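Local coordinates for envelope glycoprotein (Bourbon virus, PDB 5ZKX) that probably drives fusion of the viral and host membranes as a trimeric class III fusion protein of the baculovirus gp64 family, captured here in its postfusion form, at the interface of chains A and B. Numbering follows the deposited sequence. Chains: chain A/B, Envelope glycoprotein.

The interface of chains A and B. Residues chain A 305, 308; chain B 301, 304, 308.
A:Leu308 and B:Leu308 face each other at the same level of two parallel 284-329 helices, their CA atoms 8.3 Å apart. The inward leucines at 301, 305 and 308 are spaced four and then three residues apart, as in the core of a coiled coil, and the patch fits the central helical bundle of the postfusion trimer. Both Leu308 side chains have CG anti to the carbonyl carbon (chi1 -60°) and CD1 extended away from CA (chi2 179°), which directs the CD1 methyls to meet at 3.7 Å. The side chains cross at about a right angle, and contact is made by the CD1 methyls. B:Leu308 CD1 also lies 3.8 Å from A:Leu305 CD2, placing this methyl against two leucines of consecutive core layers. The hidden areas are consistent with this: chain A hides 24 Å² of B:Leu308, whereas chain B hides 9 Å² of A:Leu308. Identical torsions with unequal burial agree with an interface that is not an exact two-fold, as expected between neighbours in a three-chain ring.

A:Leu305 divides its two branches between different turns of chain B. While CD2 meets B:Leu308, the other branch reaches toward B:Ser304, and A:Leu305 CD1 lies 3.7 Å from B:Ser304 CB. The hydroxyl B:Ser304 OG stands 3.8 Å from A:Leu305 CD1, a van der Waals contact at a small side chain. One turn earlier, B:Leu301 is a peripheral neighbour, and chain A hides 4 Å² of it. B:Leu301 CD2 comes to 4.4 Å from A:Leu305 CD1.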
loop_
_atom_site.group_PDB
_atom_site.type_symbol
_atom_site.label_atom_id
_atom_site.label_comp_id
_atom_site.label_asym_id
_atom_site.label_seq_id
_atom_site.Cartn_x
_atom_site.Cartn_y
_atom_site.Cartn_z
ATOM N N LEU A 305 -25.569 13.832 -5.228
ATOM C CA LEU A 305 -26.385 13.338 -6.333
ATOM C C LEU A 305 -27.853 13.247 -5.942
ATOM O O LEU A 305 -28.734 13.584 -6.742
ATOM C CB LEU A 305 -25.872 11.977 -6.791
ATOM C CG LEU A 305 -24.579 12.005 -7.593
ATOM C CD1 LEU A 305 -24.217 10.597 -8.001
ATOM C CD2 LEU A 305 -24.732 12.902 -8.809
ATOM N N LEU A 308 -29.373 16.750 -6.079
ATOM C CA LEU A 308 -29.716 17.130 -7.446
ATOM C C LEU A 308 -30.906 16.335 -7.970
ATOM O O LEU A 308 -31.675 16.843 -8.794
ATOM C CB LEU A 308 -28.508 16.942 -8.364
ATOM C CG LEU A 308 -27.235 17.729 -8.042
ATOM C CD1 LEU A 308 -26.139 17.395 -9.036
ATOM C CD2 LEU A 308 -27.495 19.224 -8.031
ATOM N N LEU B 301 -19.747 6.961 -11.372
ATOM C CA LEU B 301 -19.999 8.385 -11.193
ATOM C C LEU B 301 -20.279 9.063 -12.529
ATOM O O LEU B 301 -21.178 9.906 -12.627
ATOM C CB LEU B 301 -18.804 9.027 -10.484
ATOM C CG LEU B 301 -18.792 10.510 -10.101
ATOM C CD1 LEU B 301 -18.205 11.356 -11.220
ATOM C CD2 LEU B 301 -20.181 11.001 -9.716
ATOM N N SER B 304 -23.846 8.525 -13.637
ATOM C CA SER B 304 -24.785 9.396 -12.940
ATOM C C SER B 304 -24.748 10.811 -13.504
ATOM O O SER B 304 -25.797 11.432 -13.709
ATOM C CB SER B 304 -24.475 9.410 -11.446
ATOM O OG SER B 304 -24.592 8.110 -10.898
ATOM N N LEU B 308 -27.818 12.988 -15.418
ATOM C CA LEU B 308 -28.258 14.341 -15.091
ATOM C C LEU B 308 -28.056 15.298 -16.259
ATOM O O LEU B 308 -28.821 16.256 -16.414
ATOM C CB LEU B 308 -27.518 14.851 -13.855
ATOM C CG LEU B 308 -27.667 14.060 -12.553
ATOM C CD1 LEU B 308 -26.843 14.693 -11.449
ATOM C CD2 LEU B 308 -29.121 13.959 -12.129
#